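Local coordinates for protein fructose-bisphosphate aldolase (Thermus caldophilus, PDB 2FJK) that is a class II aldolase with a TIM-barrel fold, built as an assembly of four chains and modelled here with 1,3-dihydroxyacetonephosphate in its pocket, at residues L89-R93 with E94-S98; E114-R117 with V118-A122; V213-E216 with L217-R220. All coordinates share one frame; numbering follows the deposited sequence.

In the fold
Along the chain the three contacts follow in series, each one lying within a single helix or at one of its ends. Contact 1 closes helix 85-93 and leads into strand 98-101; contact 2 belongs to helix 108-124, which connects that strand to strand 128-133. Their centres are about 13 Å apart and they touch, Leu-92 packing against Ala-121 and Ala-122, so both belong to one side of the barrel wall. Contact 3, at the start of helix 215-223, sits across the chain's centre, about 35 Å from contact 1 and about 40 Å from contact 2 between centres. There the side chain of Val-213 comes within about 6 Å of the bound 1,3-dihydroxyacetonephosphate.

Contact 1. Residues L89-R93 with E94-S98; sequences LKALR and EGFTS
Phe-96 N reaches back five residues to Ala-91 O at 3.1 Å, and inside that loop Gly-95 N bonds Leu-92 O at 3.2 Å; between them they end helix 85-93. Glu-94 N still makes a helical bond to Lys-90 O at 3.0 Å, although Glu-94 is the first residue to leave helical backbone angles. Gly-95 follows with a positive phi of 81°, a backbone conformation that glycine takes up without strain. This is a Schellman motif with Gly-95 as its C-prime residue, turning the chain from the helix toward strand 98-101 of the TIM barrel.

The reversal lays the Phe-96 ring beside the last turn. Ala-91 CB stands 3.9 Å above the plane of the Phe-96 ring, displaced toward its rim, in a CH-pi contact with one face. With CG next to its own backbone N (chi1 -72°), Phe-96 also brings CD1 to 3.3 Å from Ala-91 O, the carbonyl that accepts its N-H. Beyond the turn, the same ring packs on Met-53 and Thr-61 of helix 50-68 and on Val-77 of strand 75-78.

At the end of the helix, CB and CG of Glu-94 pass close to Lys-90 O, with CB 3.6 Å from that oxygen. The Glu-94 carboxylate has a long, weak ion pair with Arg-62. Arg-93 and Glu-94 stay apart at their charged ends: Arg-93 sends its guanidinium to a second subunit, where NH1 bonds Phe-96 O and Leu-92 O of that chain, and the matching arginine of that subunit returns both bonds.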
ATOM      1  N   LEU A  89      14.103 -10.527  11.744  1.00 16.97           N
ATOM      2  CA  LEU A  89      12.661 -10.709  11.823  1.00 18.43           C
ATOM      3  C   LEU A  89      11.944  -9.390  11.571  1.00 19.48           C
ATOM      4  O   LEU A  89      10.877  -9.368  10.954  1.00 19.08           O
ATOM      5  CB  LEU A  89      12.252 -11.264  13.193  1.00 20.67           C
ATOM      6  CG  LEU A  89      12.595 -12.719  13.524  1.00 24.36           C
ATOM      7  CD1 LEU A  89      11.996 -13.070  14.891  1.00 23.30           C
ATOM      8  CD2 LEU A  89      12.031 -13.664  12.448  1.00 24.61           C
ATOM      9  N   LYS A  90      12.518  -8.291  12.057  1.00 19.75           N
ATOM     10  CA  LYS A  90      11.922  -6.977  11.834  1.00 21.83           C
ATOM     11  C   LYS A  90      12.008  -6.645  10.345  1.00 19.61           C
ATOM     12  O   LYS A  90      11.106  -6.041   9.780  1.00 21.33           O
ATOM     13  CB  LYS A  90      12.652  -5.894  12.655  1.00 22.97           C
ATOM     14  CG  LYS A  90      12.390  -5.984  14.156  1.00 28.16           C
ATOM     15  CD  LYS A  90      13.196  -4.957  14.956  1.00 32.14           C
ATOM     16  CE  LYS A  90      12.849  -5.030  16.444  1.00 34.16           C
ATOM     17  NZ  LYS A  90      13.651  -4.098  17.302  1.00 34.33           N
ATOM     18  N   ALA A  91      13.105  -7.037   9.715  1.00 20.62           N
ATOM     19  CA  ALA A  91      13.297  -6.787   8.291  1.00 20.37           C
ATOM     20  C   ALA A  91      12.281  -7.595   7.458  1.00 21.00           C
ATOM     21  O   ALA A  91      11.739  -7.085   6.471  1.00 18.95           O
ATOM     22  CB  ALA A  91      14.721  -7.152   7.892  1.00 21.66           C
ATOM     23  N   LEU A  92      12.026  -8.844   7.857  1.00 20.29           N
ATOM     24  CA  LEU A  92      11.058  -9.698   7.149  1.00 20.63           C
ATOM     25  C   LEU A  92       9.666  -9.093   7.264  1.00 21.38           C
ATOM     26  O   LEU A  92       8.893  -9.077   6.297  1.00 21.43           O
ATOM     27  CB  LEU A  92      11.025 -11.112   7.747  1.00 16.87           C
ATOM     28  CG  LEU A  92      12.321 -11.915   7.702  1.00 16.27           C
ATOM     29  CD1 LEU A  92      12.082 -13.301   8.317  1.00 16.15           C
ATOM     30  CD2 LEU A  92      12.800 -12.026   6.259  1.00 11.27           C
ATOM     31  N   ARG A  93       9.367  -8.611   8.468  1.00 20.60           N
ATOM     32  CA  ARG A  93       8.099  -7.973   8.788  1.00 21.25           C
ATOM     33  C   ARG A  93       7.866  -6.703   7.968  1.00 23.41           C
ATOM     34  O   ARG A  93       6.727  -6.376   7.637  1.00 23.70           O
ATOM     35  CB  ARG A  93       8.073  -7.609  10.268  1.00 21.03           C
ATOM     36  CG  ARG A  93       6.867  -6.776  10.707  1.00 20.68           C
ATOM     37  CD  ARG A  93       5.609  -7.615  10.762  1.00 21.05           C
ATOM     38  NE  ARG A  93       4.539  -6.924  11.480  1.00 21.34           N
ATOM     39  CZ  ARG A  93       3.330  -7.434  11.701  1.00 18.46           C
ATOM     40  NH1 ARG A  93       3.027  -8.646  11.261  1.00 18.09           N
ATOM     41  NH2 ARG A  93       2.424  -6.727  12.361  1.00 15.40           N
ATOM     42  N   GLU A  94       8.942  -5.985   7.657  1.00 22.71           N
ATOM     43  CA  GLU A  94       8.825  -4.754   6.889  1.00 23.98           C
ATOM     44  C   GLU A  94       8.941  -4.973   5.378  1.00 22.87           C
ATOM     45  O   GLU A  94       9.124  -4.021   4.624  1.00 22.87           O
ATOM     46  CB  GLU A  94       9.895  -3.751   7.320  1.00 27.23           C
ATOM     47  CG  GLU A  94       9.512  -2.915   8.530  1.00 35.27           C
ATOM     48  CD  GLU A  94       8.025  -2.958   8.821  1.00 42.78           C
ATOM     49  OE1 GLU A  94       7.294  -3.643   8.076  1.00 46.49           O
ATOM     50  OE2 GLU A  94       7.593  -2.308   9.794  1.00 46.54           O
ATOM     51  N   GLY A  95       8.846  -6.225   4.939  1.00 20.26           N
ATOM     52  CA  GLY A  95       8.885  -6.508   3.509  1.00 20.17           C
ATOM     53  C   GLY A  95      10.198  -6.587   2.745  1.00 21.14           C
ATOM     54  O   GLY A  95      10.183  -6.603   1.513  1.00 18.78           O
ATOM     55  N   PHE A  96      11.330  -6.633   3.442  1.00 19.62           N
ATOM     56  CA  PHE A  96      12.610  -6.724   2.761  1.00 20.66           C
ATOM     57  C   PHE A  96      12.632  -8.023   1.967  1.00 21.09           C
ATOM     58  O   PHE A  96      12.055  -9.029   2.383  1.00 19.29           O
ATOM     59  CB  PHE A  96      13.763  -6.688   3.767  1.00 21.31           C
ATOM     60  CG  PHE A  96      13.977  -5.332   4.397  1.00 23.99           C
ATOM     61  CD1 PHE A  96      12.893  -4.527   4.745  1.00 24.94           C
ATOM     62  CD2 PHE A  96      15.259  -4.875   4.673  1.00 23.31           C
ATOM     63  CE1 PHE A  96      13.086  -3.287   5.364  1.00 28.16           C
ATOM     64  CE2 PHE A  96      15.467  -3.637   5.293  1.00 24.12           C
ATOM     65  CZ  PHE A  96      14.381  -2.843   5.638  1.00 24.92           C
ATOM     66  N   THR A  97      13.305  -7.991   0.822  1.00 20.85           N
ATOM     67  CA  THR A  97      13.376  -9.156  -0.050  1.00 21.46           C
ATOM     68  C   THR A  97      14.670  -9.949   0.110  1.00 23.41           C
ATOM     69  O   THR A  97      14.862 -10.988  -0.529  1.00 20.72           O
ATOM     70  CB  THR A  97      13.212  -8.723  -1.506  1.00 19.74           C
ATOM     71  OG1 THR A  97      14.268  -7.824  -1.856  1.00 17.88           O
ATOM     72  CG2 THR A  97      11.877  -8.022  -1.683  1.00 18.40           C
ATOM     73  N   SER A  98      15.548  -9.447   0.972  1.00 26.01           N
ATOM     74  CA  SER A  98      16.817 -10.099   1.256  1.00 28.61           C
ATOM     75  C   SER A  98      17.360  -9.576   2.582  1.00 28.56           C
ATOM     76  O   SER A  98      17.397  -8.363   2.822  1.00 26.38           O
ATOM     77  CB  SER A  98      17.825  -9.811   0.150  1.00 36.07           C
ATOM     78  OG  SER A  98      17.181  -9.433  -1.062  1.00 40.80           O
TER

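Contact 2. Residues E114-R117 with V118-A122; sequences ETKR and VVEAA
Glu-120 turns CG to the side of its own backbone N (chi1 -53°), bringing that carbon to 3.0 Å from Lys-116 O, one turn back. Lys-116 instead sets CG opposite its N (chi1 -168°) and runs out extended; the two chains slant across each other, with Lys-116 CE 4.0 Å from Glu-120 OE2. Their charged ends remain beyond salt-bridge range.

All this lies along helix 108-124, the helix of the beta-alpha-beta unit that connects strands 98-101 and 128-133 in the barrel. Regular bonds from the N-H of i+4 to the carbonyl of i carry it through the segment: Val-118 N to Glu-114 O, Val-119 N to Thr-115 O, Glu-120 N to Lys-116 O and Ala-121 N to Arg-117 O. Thr-115 O also receives a weak second bond from Val-118 N.

The inner face is largely apolar. Val-118 packs on Val-99 and Ile-101 of strand 98-101, and Val-119 on Val-129 of strand 128-133. On another side, Arg-117 extends to a cation-pi contact with Tyr-85, and Ala-121 meets Leu-89 of the second subunit. Within the turn, Val-118 CB comes 3.2 Å from Thr-115 O, and Val-119 places CG2 at 3.5 Å from that same Thr-115 oxygen.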
ATOM      1  N   GLU A 114      23.957 -19.275  13.831  1.00 29.94           N
ATOM      2  CA  GLU A 114      23.135 -18.076  13.706  1.00 29.39           C
ATOM      3  C   GLU A 114      22.650 -17.876  12.265  1.00 28.19           C
ATOM      4  O   GLU A 114      21.463 -17.701  12.024  1.00 26.87           O
ATOM      5  CB  GLU A 114      23.935 -16.853  14.159  1.00 30.73           C
ATOM      6  CG  GLU A 114      24.209 -16.788  15.654  1.00 33.45           C
ATOM      7  CD  GLU A 114      22.999 -16.331  16.440  1.00 34.89           C
ATOM      8  OE1 GLU A 114      22.332 -15.373  15.995  1.00 35.64           O
ATOM      9  OE2 GLU A 114      22.719 -16.913  17.509  1.00 36.36           O
ATOM     10  N   THR A 115      23.580 -17.907  11.317  1.00 28.05           N
ATOM     11  CA  THR A 115      23.259 -17.726   9.902  1.00 27.30           C
ATOM     12  C   THR A 115      22.198 -18.709   9.422  1.00 28.64           C
ATOM     13  O   THR A 115      21.206 -18.310   8.791  1.00 27.23           O
ATOM     14  CB  THR A 115      24.527 -17.884   9.026  1.00 26.94           C
ATOM     15  OG1 THR A 115      25.464 -16.858   9.374  1.00 25.94           O
ATOM     16  CG2 THR A 115      24.198 -17.777   7.546  1.00 23.67           C
ATOM     17  N   LYS A 116      22.404 -19.986   9.737  1.00 29.13           N
ATOM     18  CA  LYS A 116      21.483 -21.045   9.345  1.00 29.62           C
ATOM     19  C   LYS A 116      20.072 -20.782   9.868  1.00 29.44           C
ATOM     20  O   LYS A 116      19.086 -21.031   9.179  1.00 28.24           O
ATOM     21  CB  LYS A 116      21.977 -22.389   9.868  1.00 30.96           C
ATOM     22  CG  LYS A 116      21.256 -23.591   9.289  1.00 33.14           C
ATOM     23  CD  LYS A 116      21.698 -24.867  10.010  1.00 35.97           C
ATOM     24  CE  LYS A 116      20.923 -26.086   9.542  1.00 36.34           C
ATOM     25  NZ  LYS A 116      21.038 -27.191  10.540  1.00 38.94           N
ATOM     26  N   ARG A 117      19.985 -20.291  11.097  1.00 29.09           N
ATOM     27  CA  ARG A 117      18.696 -19.984  11.701  1.00 29.59           C
ATOM     28  C   ARG A 117      17.997 -18.884  10.897  1.00 28.81           C
ATOM     29  O   ARG A 117      16.774 -18.861  10.781  1.00 26.88           O
ATOM     30  CB  ARG A 117      18.897 -19.507  13.136  1.00 31.10           C
ATOM     31  CG  ARG A 117      17.608 -19.282  13.896  1.00 33.25           C
ATOM     32  CD  ARG A 117      17.876 -18.608  15.231  1.00 35.23           C
ATOM     33  NE  ARG A 117      16.710 -18.674  16.106  1.00 36.77           N
ATOM     34  CZ  ARG A 117      16.585 -17.975  17.227  1.00 37.53           C
ATOM     35  NH1 ARG A 117      17.554 -17.154  17.605  1.00 38.50           N
ATOM     36  NH2 ARG A 117      15.492 -18.098  17.968  1.00 37.20           N
ATOM     37  N   VAL A 118      18.795 -17.970  10.353  1.00 29.63           N
ATOM     38  CA  VAL A 118      18.282 -16.861   9.565  1.00 28.05           C
ATOM     39  C   VAL A 118      17.807 -17.338   8.207  1.00 26.61           C
ATOM     40  O   VAL A 118      16.803 -16.862   7.694  1.00 28.85           O
ATOM     41  CB  VAL A 118      19.368 -15.762   9.374  1.00 28.40           C
ATOM     42  CG1 VAL A 118      18.948 -14.790   8.268  1.00 26.68           C
ATOM     43  CG2 VAL A 118      19.573 -15.003  10.685  1.00 27.05           C
ATOM     44  N   VAL A 119      18.532 -18.279   7.623  1.00 26.96           N
ATOM     45  CA  VAL A 119      18.169 -18.812   6.314  1.00 26.43           C
ATOM     46  C   VAL A 119      16.826 -19.518   6.379  1.00 26.05           C
ATOM     47  O   VAL A 119      16.002 -19.398   5.475  1.00 26.54           O
ATOM     48  CB  VAL A 119      19.238 -19.817   5.794  1.00 25.83           C
ATOM     49  CG1 VAL A 119      18.726 -20.543   4.550  1.00 24.33           C
ATOM     50  CG2 VAL A 119      20.519 -19.083   5.469  1.00 23.71           C
ATOM     51  N   GLU A 120      16.609 -20.258   7.456  1.00 27.17           N
ATOM     52  CA  GLU A 120      15.364 -20.988   7.626  1.00 28.49           C
ATOM     53  C   GLU A 120      14.195 -20.017   7.748  1.00 28.58           C
ATOM     54  O   GLU A 120      13.144 -20.223   7.142  1.00 27.60           O
ATOM     55  CB  GLU A 120      15.458 -21.888   8.859  1.00 30.04           C
ATOM     56  CG  GLU A 120      16.687 -22.791   8.828  1.00 33.96           C
ATOM     57  CD  GLU A 120      16.815 -23.686  10.051  1.00 36.81           C
ATOM     58  OE1 GLU A 120      16.612 -23.202  11.187  1.00 37.90           O
ATOM     59  OE2 GLU A 120      17.139 -24.878   9.872  1.00 39.09           O
ATOM     60  N   ALA A 121      14.389 -18.950   8.522  1.00 28.41           N
ATOM     61  CA  ALA A 121      13.349 -17.941   8.718  1.00 27.48           C
ATOM     62  C   ALA A 121      13.066 -17.211   7.409  1.00 26.68           C
ATOM     63  O   ALA A 121      11.918 -17.067   6.998  1.00 27.38           O
ATOM     64  CB  ALA A 121      13.784 -16.944   9.794  1.00 27.37           C
ATOM     65  N   ALA A 122      14.129 -16.759   6.758  1.00 26.08           N
ATOM     66  CA  ALA A 122      14.005 -16.042   5.500  1.00 27.15           C
ATOM     67  C   ALA A 122      13.391 -16.902   4.401  1.00 27.66           C
ATOM     68  O   ALA A 122      12.403 -16.512   3.783  1.00 26.08           O
ATOM     69  CB  ALA A 122      15.359 -15.533   5.056  1.00 24.16           C
TER

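Contact 3. Residues V213-E216 with L217-R220; sequences VPQE and LVER
Backbone hydrogen bonds start the first turn: Val-218 N to Pro-214 O at 3.0 Å, Glu-219 N to Gln-215 O at 2.8 Å and Arg-220 N to Glu-216 O at 2.8 Å. The middle one is nearly straight, at 170° about its hydrogen.

Among the polar side chains, Gln-215 bends at chi2 (52°) and turns its amide toward Glu-219. Gln-215 NE2 gives Glu-219 OE2 a weak bond of 3.2 Å, with the amide and carboxylate planes 49° apart. Arg-220 leads the other way, out to a salt bridge with Glu-266 of helix 254-270.

Apolar contacts line the inner side. Pro-214 presses CG on Leu-217 CB at 3.5 Å, tighter than usual, and Leu-217 CD2 also lies near CG and CD of the same ring, 3.8 Å from Pro-214 CG. Val-213 CG1 touches Val-218 CG2 at 4.1 Å, while Leu-217 goes on to Leu-258 of helix 254-270.

Pro-214 occupies the N-cap position of helix 215-223, just beyond a loop whose Ser-211 belongs to the 1,3-dihydroxyacetonephosphate pocket of this TIM-barrel aldolase.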
ATOM      1  N   VAL A 213      35.682   6.959  -2.330  1.00 30.74           N
ATOM      2  CA  VAL A 213      36.117   8.147  -1.612  1.00 32.24           C
ATOM      3  C   VAL A 213      37.033   8.989  -2.510  1.00 32.31           C
ATOM      4  O   VAL A 213      38.173   9.290  -2.145  1.00 29.94           O
ATOM      5  CB  VAL A 213      36.873   7.745  -0.330  1.00 31.86           C
ATOM      6  CG1 VAL A 213      36.856   8.895   0.663  1.00 30.87           C
ATOM      7  CG2 VAL A 213      36.242   6.479   0.273  1.00 31.57           C
ATOM      8  N   PRO A 214      36.534   9.381  -3.700  1.00 32.15           N
ATOM      9  CA  PRO A 214      37.278  10.184  -4.679  1.00 31.74           C
ATOM     10  C   PRO A 214      37.904  11.446  -4.110  1.00 33.09           C
ATOM     11  O   PRO A 214      37.273  12.177  -3.344  1.00 31.84           O
ATOM     12  CB  PRO A 214      36.234  10.478  -5.759  1.00 31.74           C
ATOM     13  CG  PRO A 214      34.932  10.431  -4.997  1.00 32.84           C
ATOM     14  CD  PRO A 214      35.128   9.228  -4.116  1.00 31.37           C
ATOM     15  N   GLN A 215      39.151  11.694  -4.504  1.00 34.04           N
ATOM     16  CA  GLN A 215      39.908  12.844  -4.032  1.00 34.95           C
ATOM     17  C   GLN A 215      39.177  14.156  -4.279  1.00 35.01           C
ATOM     18  O   GLN A 215      39.060  14.987  -3.376  1.00 34.95           O
ATOM     19  CB  GLN A 215      41.287  12.867  -4.703  1.00 37.40           C
ATOM     20  CG  GLN A 215      42.233  13.943  -4.178  1.00 40.11           C
ATOM     21  CD  GLN A 215      42.374  13.927  -2.661  1.00 41.99           C
ATOM     22  OE1 GLN A 215      42.564  12.874  -2.049  1.00 44.24           O
ATOM     23  NE2 GLN A 215      42.291  15.103  -2.050  1.00 43.86           N
ATOM     24  N   GLU A 216      38.689  14.344  -5.500  1.00 35.31           N
ATOM     25  CA  GLU A 216      37.968  15.562  -5.835  1.00 36.60           C
ATOM     26  C   GLU A 216      36.824  15.788  -4.850  1.00 34.47           C
ATOM     27  O   GLU A 216      36.579  16.914  -4.423  1.00 34.76           O
ATOM     28  CB  GLU A 216      37.434  15.498  -7.277  1.00 39.57           C
ATOM     29  CG  GLU A 216      37.260  14.088  -7.843  1.00 43.67           C
ATOM     30  CD  GLU A 216      38.589  13.398  -8.150  1.00 46.37           C
ATOM     31  OE1 GLU A 216      39.391  13.967  -8.926  1.00 47.28           O
ATOM     32  OE2 GLU A 216      38.825  12.284  -7.624  1.00 46.96           O
ATOM     33  N   LEU A 217      36.132  14.710  -4.486  1.00 33.06           N
ATOM     34  CA  LEU A 217      35.024  14.796  -3.538  1.00 30.62           C
ATOM     35  C   LEU A 217      35.571  15.233  -2.184  1.00 29.20           C
ATOM     36  O   LEU A 217      35.041  16.145  -1.547  1.00 27.52           O
ATOM     37  CB  LEU A 217      34.317  13.437  -3.417  1.00 30.15           C
ATOM     38  CG  LEU A 217      33.253  13.272  -2.321  1.00 29.97           C
ATOM     39  CD1 LEU A 217      32.310  14.469  -2.295  1.00 28.63           C
ATOM     40  CD2 LEU A 217      32.484  11.984  -2.556  1.00 31.48           C
ATOM     41  N   VAL A 218      36.644  14.580  -1.751  1.00 28.63           N
ATOM     42  CA  VAL A 218      37.273  14.927  -0.481  1.00 28.24           C
ATOM     43  C   VAL A 218      37.562  16.429  -0.474  1.00 29.50           C
ATOM     44  O   VAL A 218      37.185  17.136   0.458  1.00 28.23           O
ATOM     45  CB  VAL A 218      38.601  14.159  -0.290  1.00 28.45           C
ATOM     46  CG1 VAL A 218      39.298  14.617   0.987  1.00 29.17           C
ATOM     47  CG2 VAL A 218      38.334  12.663  -0.249  1.00 27.21           C
ATOM     48  N   GLU A 219      38.212  16.910  -1.536  1.00 31.48           N
ATOM     49  CA  GLU A 219      38.576  18.322  -1.663  1.00 32.44           C
ATOM     50  C   GLU A 219      37.371  19.253  -1.765  1.00 31.63           C
ATOM     51  O   GLU A 219      37.412  20.394  -1.296  1.00 31.20           O
ATOM     52  CB  GLU A 219      39.507  18.511  -2.871  1.00 35.13           C
ATOM     53  CG  GLU A 219      40.806  17.705  -2.750  1.00 38.77           C
ATOM     54  CD  GLU A 219      41.815  17.991  -3.858  1.00 40.49           C
ATOM     55  OE1 GLU A 219      42.187  19.170  -4.034  1.00 42.14           O
ATOM     56  OE2 GLU A 219      42.247  17.033  -4.543  1.00 41.05           O
ATOM     57  N   ARG A 220      36.299  18.768  -2.375  1.00 31.69           N
ATOM     58  CA  ARG A 220      35.082  19.559  -2.515  1.00 30.95           C
ATOM     59  C   ARG A 220      34.482  19.728  -1.120  1.00 30.49           C
ATOM     60  O   ARG A 220      33.981  20.792  -0.763  1.00 28.76           O
ATOM     61  CB  ARG A 220      34.097  18.827  -3.422  1.00 32.00           C
ATOM     62  CG  ARG A 220      32.870  19.618  -3.813  1.00 34.56           C
ATOM     63  CD  ARG A 220      31.975  18.755  -4.692  1.00 36.22           C
ATOM     64  NE  ARG A 220      31.035  19.536  -5.488  1.00 40.24           N
ATOM     65  CZ  ARG A 220      30.033  20.245  -4.988  1.00 40.95           C
ATOM     66  NH1 ARG A 220      29.833  20.272  -3.678  1.00 44.06           N
ATOM     67  NH2 ARG A 220      29.229  20.924  -5.795  1.00 41.87           N
TER